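Local coordinates for SusD superfamily protein (Bacteroides fragilis NCTC 9343, PDB 3NQP) that probably binds glycans at the bacterial outer membrane for uptake by the cell, at residues Y27-H32 with K195-K200; A268-E273 with C374-F379. All blocks are in the same frame, centred on the assembly; numbering follows the deposited sequence.

Interaction 1: residues Y27-H32 with K195-K200; sequences YIDGIH and KVYWSK. With EDO (1,2-ethanediol), chain G.
The imidazole of His-32 takes the ring of Tyr-197 over one face: CD2 of the tyrosine stands 3.5 Å above the imidazole plane, over its centre, and the pair is edge-to-face, with the tyrosine supplying the edge and the planes 53° apart. At the imidazole edge, somewhat tilted from the plane, lies the backbone N of Trp-198, which donates to His-32 NE2 over 3.1 Å in a nearly straight bond (166°). On the helix side His-32 ND1 donates a hydrogen bond to Ile-28 O at 2.8 Å, and this partner lies in the ring plane. Ile-28 O thus accepts twice, because His-32 N also bonds to it, from the opposite face of the carbonyl. With ND1 donating and NE2 accepting, the imidazole is fixed in rotation. At the edge of the Tyr-197 ring, the phenol OH donates to Asp-29 OD1 at 2.8 Å, approaching from above the carboxylate plane, while Asp-29 OD2 pairs with Arg-192 in a salt bridge; both bonds belong to one of two modelled Asp-29 conformers and are less certain. A 1,2-ethanediol, probably from the crystallisation liquor, adds a weak bond from its O2 to Tyr-197 OH at 3.3 Å. Ile-28 CG2 touches Tyr-197 CE2 at 4.1 Å. One residue after Trp-198, Ser-199 N-caps helix 200-216, its OG accepting from Ala-202 N. The arrangement joins about one turn of helix 21-37 to the loop leading into helix 200-216, consistent with the TPR-like helical packing of SusD proteins.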
ATOM      1  N   TYR A  27       5.502 -25.320  -3.513  1.00 14.52           N
ATOM      2  CA  TYR A  27       4.463 -24.768  -2.703  1.00 18.95           C
ATOM      3  C   TYR A  27       4.818 -23.326  -2.286  1.00 17.14           C
ATOM      4  O   TYR A  27       3.940 -22.471  -2.245  1.00 18.34           O
ATOM      5  CB  TYR A  27       4.209 -25.678  -1.504  1.00 17.75           C
ATOM      6  CG  TYR A  27       2.835 -25.562  -0.912  1.00 19.63           C
ATOM      7  CD1 TYR A  27       1.804 -26.404  -1.332  1.00 21.96           C
ATOM      8  CD2 TYR A  27       2.558 -24.623   0.088  1.00 21.01           C
ATOM      9  CE1 TYR A  27       0.549 -26.356  -0.767  1.00 26.16           C
ATOM     10  CE2 TYR A  27       1.302 -24.561   0.666  1.00 19.44           C
ATOM     11  CZ  TYR A  27       0.292 -25.427   0.225  1.00 23.44           C
ATOM     12  OH  TYR A  27      -0.955 -25.385   0.756  1.00 24.77           O
ATOM     13  N   ILE A  28       6.097 -23.049  -2.029  1.00 18.71           N
ATOM     14  CA  ILE A  28       6.550 -21.682  -1.749  1.00 16.49           C
ATOM     15  C   ILE A  28       6.285 -20.766  -2.923  1.00 18.78           C
ATOM     16  O   ILE A  28       5.849 -19.613  -2.731  1.00 16.70           O
ATOM     17  CB  ILE A  28       8.061 -21.618  -1.377  1.00 20.57           C
ATOM     18  CG1 ILE A  28       8.250 -22.072   0.053  1.00 19.49           C
ATOM     19  CG2 ILE A  28       8.652 -20.181  -1.522  1.00 20.24           C
ATOM     20  CD1 ILE A  28       7.828 -21.037   1.080  1.00 17.66           C
ATOM     21  N   ASP A  29       6.551 -21.247  -4.136  0.60 16.89           N
ATOM     22  CA  ASP A  29       6.211 -20.466  -5.312  0.60 17.90           C
ATOM     23  C   ASP A  29       4.729 -20.191  -5.405  0.60 16.13           C
ATOM     24  O   ASP A  29       4.326 -19.082  -5.742  0.60 16.06           O
ATOM     25  CB  ASP A  29       6.707 -21.147  -6.595  0.60 19.94           C
ATOM     26  CG  ASP A  29       8.210 -21.054  -6.752  0.60 19.59           C
ATOM     27  OD1 ASP A  29       8.895 -20.530  -5.850  0.60 24.11           O
ATOM     28  OD2 ASP A  29       8.706 -21.492  -7.796  0.60 25.23           O
ATOM     29  N   GLY A  30       3.923 -21.211  -5.125  1.00 17.87           N
ATOM     30  CA  GLY A  30       2.461 -21.078  -5.140  1.00 19.09           C
ATOM     31  C   GLY A  30       1.994 -20.074  -4.118  1.00 15.59           C
ATOM     32  O   GLY A  30       1.116 -19.272  -4.395  1.00 13.34           O
ATOM     33  N   ILE A  31       2.530 -20.167  -2.914  1.00 15.84           N
ATOM     34  CA  ILE A  31       2.222 -19.175  -1.859  1.00 15.85           C
ATOM     35  C   ILE A  31       2.497 -17.754  -2.380  1.00 14.72           C
ATOM     36  O   ILE A  31       1.694 -16.835  -2.164  1.00 13.38           O
ATOM     37  CB  ILE A  31       3.000 -19.442  -0.546  1.00 14.88           C
ATOM     38  CG1 ILE A  31       2.371 -20.613   0.247  1.00 17.67           C
ATOM     39  CG2 ILE A  31       3.110 -18.115   0.317  1.00 13.20           C
ATOM     40  CD1 ILE A  31       3.324 -21.246   1.307  1.00 12.57           C
ATOM     41  N   HIS A  32       3.616 -17.562  -3.077  1.00 15.09           N
ATOM     42  CA  HIS A  32       3.912 -16.221  -3.589  1.00 16.55           C
ATOM     43  C   HIS A  32       2.980 -15.757  -4.736  1.00 16.24           C
ATOM     44  O   HIS A  32       2.697 -14.584  -4.862  1.00 11.68           O
ATOM     45  CB  HIS A  32       5.403 -16.066  -3.948  1.00 18.01           C
ATOM     46  CG  HIS A  32       6.274 -15.924  -2.745  1.00 15.57           C
ATOM     47  ND1 HIS A  32       6.659 -17.005  -1.973  1.00 17.06           N
ATOM     48  CD2 HIS A  32       6.774 -14.824  -2.135  1.00 13.29           C
ATOM     49  CE1 HIS A  32       7.370 -16.574  -0.949  1.00 16.42           C
ATOM     50  NE2 HIS A  32       7.473 -15.257  -1.034  1.00 15.57           N
ATOM     51  N   LYS A 195      14.278  -9.873  -4.408  1.00 14.61           N
ATOM     52  CA  LYS A 195      13.282  -8.949  -3.901  1.00 15.53           C
ATOM     53  C   LYS A 195      11.831  -9.258  -4.262  1.00 16.21           C
ATOM     54  O   LYS A 195      10.978  -8.463  -3.987  1.00 17.13           O
ATOM     55  CB  LYS A 195      13.703  -7.518  -4.233  1.00 13.14           C
ATOM     56  CG  LYS A 195      14.925  -7.131  -3.345  1.00 18.45           C
ATOM     57  CD  LYS A 195      15.633  -5.888  -3.778  1.00 18.53           C
ATOM     58  CE  LYS A 195      16.753  -5.493  -2.829  1.00 13.33           C
ATOM     59  NZ  LYS A 195      17.151  -4.042  -3.012  1.00 13.98           N
ATOM     60  N   VAL A 196      11.562 -10.428  -4.841  1.00 16.26           N
ATOM     61  CA  VAL A 196      10.177 -10.849  -5.078  1.00 16.69           C
ATOM     62  C   VAL A 196       9.732 -12.105  -4.324  1.00 17.60           C
ATOM     63  O   VAL A 196       8.629 -12.610  -4.537  1.00 16.35           O
ATOM     64  CB  VAL A 196       9.902 -10.954  -6.581  1.00 19.90           C
ATOM     65  CG1 VAL A 196      10.085  -9.493  -7.221  1.00 12.30           C
ATOM     66  CG2 VAL A 196      10.794 -12.087  -7.263  1.00 14.80           C
ATOM     67  N   TYR A 197      10.596 -12.567  -3.433  1.00 14.40           N
ATOM     68  CA  TYR A 197      10.268 -13.536  -2.382  1.00 17.13           C
ATOM     69  C   TYR A 197      10.434 -12.829  -1.051  1.00 15.56           C
ATOM     70  O   TYR A 197      11.286 -11.969  -0.903  1.00 15.93           O
ATOM     71  CB  TYR A 197      11.196 -14.751  -2.457  1.00 17.56           C
ATOM     72  CG  TYR A 197      10.853 -15.630  -3.624  1.00 16.30           C
ATOM     73  CD1 TYR A 197      11.344 -15.365  -4.899  1.00 24.87           C
ATOM     74  CD2 TYR A 197       9.969 -16.705  -3.466  1.00 23.37           C
ATOM     75  CE1 TYR A 197      10.993 -16.182  -6.000  1.00 27.33           C
ATOM     76  CE2 TYR A 197       9.614 -17.512  -4.522  1.00 20.42           C
ATOM     77  CZ  TYR A 197      10.122 -17.243  -5.804  1.00 31.88           C
ATOM     78  OH  TYR A 197       9.783 -18.045  -6.861  1.00 31.62           O
ATOM     79  N   TRP A 198       9.624 -13.201  -0.077  1.00 16.28           N
ATOM     80  CA  TRP A 198       9.668 -12.554   1.223  1.00 14.28           C
ATOM     81  C   TRP A 198      11.015 -12.813   1.875  1.00 14.78           C
ATOM     82  O   TRP A 198      11.643 -13.843   1.614  1.00 16.26           O
ATOM     83  CB  TRP A 198       8.516 -13.072   2.087  1.00 12.22           C
ATOM     84  CG  TRP A 198       8.250 -12.245   3.329  1.00 15.00           C
ATOM     85  CD1 TRP A 198       8.788 -12.438   4.552  1.00 16.29           C
ATOM     86  CD2 TRP A 198       7.427 -11.090   3.431  1.00 10.33           C
ATOM     87  NE1 TRP A 198       8.322 -11.505   5.430  1.00 12.09           N
ATOM     88  CE2 TRP A 198       7.471 -10.669   4.769  1.00 13.66           C
ATOM     89  CE3 TRP A 198       6.616 -10.389   2.527  1.00 11.62           C
ATOM     90  CZ2 TRP A 198       6.732  -9.592   5.244  1.00 14.26           C
ATOM     91  CZ3 TRP A 198       5.905  -9.305   3.005  1.00 13.03           C
ATOM     92  CH2 TRP A 198       5.981  -8.908   4.334  1.00 18.34           C
ATOM     93  N   SER A 199      11.494 -11.853   2.662  1.00 13.38           N
ATOM     94  CA  SER A 199      12.870 -11.855   3.160  1.00 12.31           C
ATOM     95  C   SER A 199      12.871 -11.349   4.585  1.00 15.82           C
ATOM     96  O   SER A 199      11.859 -10.832   5.064  1.00 15.36           O
ATOM     97  CB  SER A 199      13.744 -10.923   2.307  1.00 13.37           C
ATOM     98  OG  SER A 199      13.274  -9.544   2.406  1.00 16.50           O
ATOM     99  N   LYS A 200      14.024 -11.440   5.231  1.00 15.63           N
ATOM    100  CA  LYS A 200      14.220 -10.891   6.583  1.00 13.97           C
ATOM    101  C   LYS A 200      13.959  -9.386   6.638  1.00 13.61           C
ATOM    102  O   LYS A 200      13.261  -8.872   7.537  1.00 10.57           O
ATOM    103  CB  LYS A 200      15.606 -11.238   7.090  1.00 14.12           C
ATOM    104  CG  LYS A 200      15.868 -10.873   8.544  1.00 12.87           C
ATOM    105  CD  LYS A 200      17.323 -11.052   8.848  1.00 10.21           C
ATOM    106  CE  LYS A 200      17.680 -10.379  10.105  1.00 15.10           C
ATOM    107  NZ  LYS A 200      19.010 -10.689  10.555  1.00 12.27           N
TER
HETATM  108  C1  EDO G1007       7.546 -14.899  -9.009  1.00 41.99           C
HETATM  109  O1  EDO G1007       6.320 -15.151  -9.728  1.00 45.18           O
HETATM  110  C2  EDO G1007       7.304 -15.054  -7.513  1.00 38.78           C
HETATM  111  O2  EDO G1007       6.963 -16.425  -7.261  1.00 46.66           O

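Interaction 2: residues A268-E273 with C374-F379; sequences AIRFLE and CGDYIF
Asp-376, Phe-271 and Ile-269 bury the most surface here. The carboxylate of Asp-376 reaches across to two successive residues. Its OD2 accepts from Arg-270 NE at 2.8 Å through the syn lone pair, in a salt bridge whose guanidinium and carboxylate planes are nearly coplanar (14°); Arg-270 NH2 adds a weak bond to the same oxygen. The arginine chain bends at chi2 (53°) and chi3 (51°), which curls it back to present NE. Asp-376 OD1 is met from above the carboxylate plane by the backbone N of Phe-271, at 3.1 Å, and also pairs with Lys-260. Two cations around one buried acid would be expected to keep it ionised. These side-chain bonds carry on from a short antiparallel ladder in which Ile-269 and Tyr-377 form a hydrogen-bonded pair, Ile-269 N to Tyr-377 O at 2.7 Å and Tyr-377 N to Ile-269 O at 2.9 Å, and Ala-268 faces Ile-378 as a non-hydrogen-bonded pair. Strands 265-269 and 377-381 make up this sheet, one of three small two-stranded sheets in a chain where helix far exceeds strand. The side chains of Ile-269 and Tyr-377 share one face of it, where their CB atoms touch at 3.8 Å. Ile-269 CG1 sits over the face of the Phe-379 ring in a CH-pi contact, 3.9 Å from the ring centroid. Farther along, Phe-271 turns the edge of its ring toward the face of Tyr-377 in an offset edge-to-face pair, with CE2 3.8 Å from Tyr-377 CD1. Phe-271 and Ile-269 also pack against Arg-36 of helix 21-37.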
ATOM      1  N   ALA A 268       8.720  -6.569  -3.438  1.00 11.88           N
ATOM      2  CA  ALA A 268       7.731  -6.265  -4.464  1.00 12.50           C
ATOM      3  C   ALA A 268       7.073  -7.568  -4.954  1.00 12.87           C
ATOM      4  O   ALA A 268       7.708  -8.625  -4.906  1.00 15.11           O
ATOM      5  CB  ALA A 268       8.421  -5.566  -5.674  1.00  8.15           C
ATOM      6  N   ILE A 269       5.817  -7.444  -5.415  1.00 11.67           N
ATOM      7  CA  ILE A 269       5.079  -8.485  -6.094  1.00 10.70           C
ATOM      8  C   ILE A 269       5.470  -8.475  -7.587  1.00 12.71           C
ATOM      9  O   ILE A 269       5.330  -7.468  -8.256  1.00  9.00           O
ATOM     10  CB  ILE A 269       3.563  -8.243  -5.985  1.00 11.54           C
ATOM     11  CG1 ILE A 269       3.089  -8.333  -4.514  1.00 12.99           C
ATOM     12  CG2 ILE A 269       2.773  -9.180  -6.907  1.00  9.31           C
ATOM     13  CD1 ILE A 269       3.305  -9.688  -3.839  1.00 11.98           C
ATOM     14  N   ARG A 270       5.937  -9.605  -8.080  1.00 13.22           N
ATOM     15  CA  ARG A 270       6.358  -9.786  -9.488  1.00 13.66           C
ATOM     16  C   ARG A 270       5.190 -10.057 -10.427  1.00 12.18           C
ATOM     17  O   ARG A 270       4.462 -11.047 -10.275  1.00 12.58           O
ATOM     18  CB  ARG A 270       7.388 -10.937  -9.563  1.00 14.05           C
ATOM     19  CG  ARG A 270       7.949 -11.291 -10.982  1.00 17.26           C
ATOM     20  CD  ARG A 270       8.536 -10.057 -11.719  1.00 21.16           C
ATOM     21  NE  ARG A 270       9.509  -9.267 -10.955  1.00 20.81           N
ATOM     22  CZ  ARG A 270      10.787  -9.573 -10.800  1.00 27.76           C
ATOM     23  NH1 ARG A 270      11.301 -10.690 -11.329  1.00 34.21           N
ATOM     24  NH2 ARG A 270      11.547  -8.787 -10.063  1.00 22.38           N
ATOM     25  N   PHE A 271       5.004  -9.149 -11.395  1.00 12.87           N
ATOM     26  CA  PHE A 271       4.117  -9.370 -12.519  1.00 13.06           C
ATOM     27  C   PHE A 271       5.061  -9.621 -13.699  1.00 15.26           C
ATOM     28  O   PHE A 271       6.131  -9.033 -13.762  1.00 17.09           O
ATOM     29  CB  PHE A 271       3.156  -8.167 -12.715  1.00 13.11           C
ATOM     30  CG  PHE A 271       2.021  -8.153 -11.689  1.00 15.47           C
ATOM     31  CD1 PHE A 271       0.948  -9.046 -11.798  1.00 19.23           C
ATOM     32  CD2 PHE A 271       2.061  -7.326 -10.601  1.00 13.68           C
ATOM     33  CE1 PHE A 271      -0.059  -9.085 -10.847  1.00 15.05           C
ATOM     34  CE2 PHE A 271       1.088  -7.360  -9.643  1.00  9.34           C
ATOM     35  CZ  PHE A 271       0.005  -8.243  -9.759  1.00 18.34           C
ATOM     36  N   LEU A 272       4.698 -10.553 -14.577  1.00 16.42           N
ATOM     37  CA  LEU A 272       5.599 -11.044 -15.632  1.00 20.01           C
ATOM     38  C   LEU A 272       4.790 -11.282 -16.895  1.00 16.17           C
ATOM     39  O   LEU A 272       3.788 -11.985 -16.856  1.00 13.68           O
ATOM     40  CB  LEU A 272       6.272 -12.350 -15.178  1.00 20.25           C
ATOM     41  CG  LEU A 272       7.275 -13.085 -16.077  1.00 26.60           C
ATOM     42  CD1 LEU A 272       8.522 -12.207 -16.369  1.00 21.72           C
ATOM     43  CD2 LEU A 272       7.674 -14.438 -15.456  1.00 21.39           C
ATOM     44  N   GLU A 273       5.172 -10.626 -17.986  1.00 15.70           N
ATOM     45  CA  GLU A 273       4.539 -10.867 -19.284  1.00 17.13           C
ATOM     46  C   GLU A 273       4.428 -12.362 -19.555  1.00 18.20           C
ATOM     47  O   GLU A 273       5.338 -13.129 -19.277  1.00 18.57           O
ATOM     48  CB  GLU A 273       5.307 -10.189 -20.405  1.00 17.65           C
ATOM     49  CG  GLU A 273       4.677 -10.335 -21.778  1.00 19.50           C
ATOM     50  CD  GLU A 273       5.421  -9.549 -22.846  1.00 15.19           C
ATOM     51  OE1 GLU A 273       6.425  -8.885 -22.548  1.00 17.12           O
ATOM     52  OE2 GLU A 273       4.969  -9.566 -23.982  1.00 19.32           O
ATOM     53  N   CYS A 374       2.936  -5.111 -16.692  1.00 10.01           N
ATOM     54  CA  CYS A 374       3.750  -5.957 -15.842  1.00 10.56           C
ATOM     55  C   CYS A 374       4.606  -5.162 -14.874  1.00 10.96           C
ATOM     56  O   CYS A 374       5.655  -5.633 -14.447  1.00 13.23           O
ATOM     57  CB  CYS A 374       4.599  -6.913 -16.702  1.00 12.26           C
ATOM     58  SG  CYS A 374       5.783  -6.084 -17.776  1.00 15.92           S
ATOM     59  N   GLY A 375       4.183  -3.936 -14.524  1.00 13.53           N
ATOM     60  CA  GLY A 375       4.832  -3.214 -13.429  1.00 13.81           C
ATOM     61  C   GLY A 375       4.716  -4.000 -12.112  1.00 13.28           C
ATOM     62  O   GLY A 375       3.660  -4.528 -11.815  1.00 12.33           O
ATOM     63  N   ASP A 376       5.792  -4.125 -11.348  1.00 12.87           N
ATOM     64  CA  ASP A 376       5.721  -4.902 -10.099  1.00 11.09           C
ATOM     65  C   ASP A 376       4.970  -4.092  -9.053  1.00 11.08           C
ATOM     66  O   ASP A 376       4.988  -2.844  -9.083  1.00 12.66           O
ATOM     67  CB  ASP A 376       7.122  -5.206  -9.552  1.00 14.13           C
ATOM     68  CG  ASP A 376       7.814  -6.398 -10.249  1.00 13.92           C
ATOM     69  OD1 ASP A 376       7.215  -7.009 -11.170  1.00 11.78           O
ATOM     70  OD2 ASP A 376       8.986  -6.698  -9.844  1.00 12.49           O
ATOM     71  N   TYR A 377       4.280  -4.780  -8.141  1.00  9.57           N
ATOM     72  CA  TYR A 377       3.589  -4.075  -7.044  1.00 10.27           C
ATOM     73  C   TYR A 377       4.514  -3.977  -5.812  1.00 11.51           C
ATOM     74  O   TYR A 377       4.698  -4.960  -5.079  1.00 11.49           O
ATOM     75  CB  TYR A 377       2.233  -4.775  -6.733  1.00 10.61           C
ATOM     76  CG  TYR A 377       1.028  -4.070  -7.324  1.00  8.45           C
ATOM     77  CD1 TYR A 377       0.998  -3.690  -8.663  1.00 12.35           C
ATOM     78  CD2 TYR A 377      -0.046  -3.696  -6.533  1.00 12.19           C
ATOM     79  CE1 TYR A 377      -0.084  -3.024  -9.183  1.00  7.31           C
ATOM     80  CE2 TYR A 377      -1.106  -2.996  -7.048  1.00 12.14           C
ATOM     81  CZ  TYR A 377      -1.134  -2.661  -8.354  1.00 10.24           C
ATOM     82  OH  TYR A 377      -2.199  -1.933  -8.823  1.00 11.51           O
ATOM     83  N   ILE A 378       5.114  -2.806  -5.597  1.00 11.28           N
ATOM     84  CA  ILE A 378       6.103  -2.636  -4.504  1.00 10.72           C
ATOM     85  C   ILE A 378       5.309  -2.487  -3.232  1.00 14.47           C
ATOM     86  O   ILE A 378       4.404  -1.645  -3.190  1.00 11.24           O
ATOM     87  CB  ILE A 378       6.961  -1.356  -4.707  1.00 11.38           C
ATOM     88  CG1 ILE A 378       7.668  -1.440  -6.064  1.00 10.94           C
ATOM     89  CG2 ILE A 378       7.899  -1.143  -3.469  1.00  6.77           C
ATOM     90  CD1 ILE A 378       8.374  -0.186  -6.568  1.00 11.24           C
ATOM     91  N   PHE A 379       5.595  -3.329  -2.233  1.00 12.61           N
ATOM     92  CA  PHE A 379       4.995  -3.228  -0.921  1.00 11.30           C
ATOM     93  C   PHE A 379       5.873  -2.410   0.029  1.00 11.40           C
ATOM     94  O   PHE A 379       5.345  -1.617   0.780  1.00 10.65           O
ATOM     95  CB  PHE A 379       4.763  -4.625  -0.317  1.00 12.11           C
ATOM     96  CG  PHE A 379       3.607  -5.370  -0.904  1.00 14.21           C
ATOM     97  CD1 PHE A 379       2.839  -4.859  -1.936  1.00 14.24           C
ATOM     98  CD2 PHE A 379       3.313  -6.623  -0.417  1.00 13.94           C
ATOM     99  CE1 PHE A 379       1.756  -5.585  -2.436  1.00 11.35           C
ATOM    100  CE2 PHE A 379       2.238  -7.345  -0.901  1.00 15.94           C
ATOM    101  CZ  PHE A 379       1.464  -6.841  -1.898  1.00 10.34           C
TER

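Following the chain from the N terminus, helix 21-37 supplies the first half of interaction 1, which closes a loop of 162 residues, with 78 of them helical, when the chain reaches 195-200. Interaction 2 opens later, at 268-273, and closes a second loop of 100 residues at 374-379. The loops therefore follow in series and neither nest nor cross. The contacts nevertheless meet: their centres are about 13 Å apart, Lys-195 O and Ala-268 N probably form a hydrogen bond at 3.0 Å, and Val-196 CG1 packs against Arg-270 NH2. The 195-200 loop thus bridges helix 21-37 and the two-stranded sheet, which also pack on each other directly.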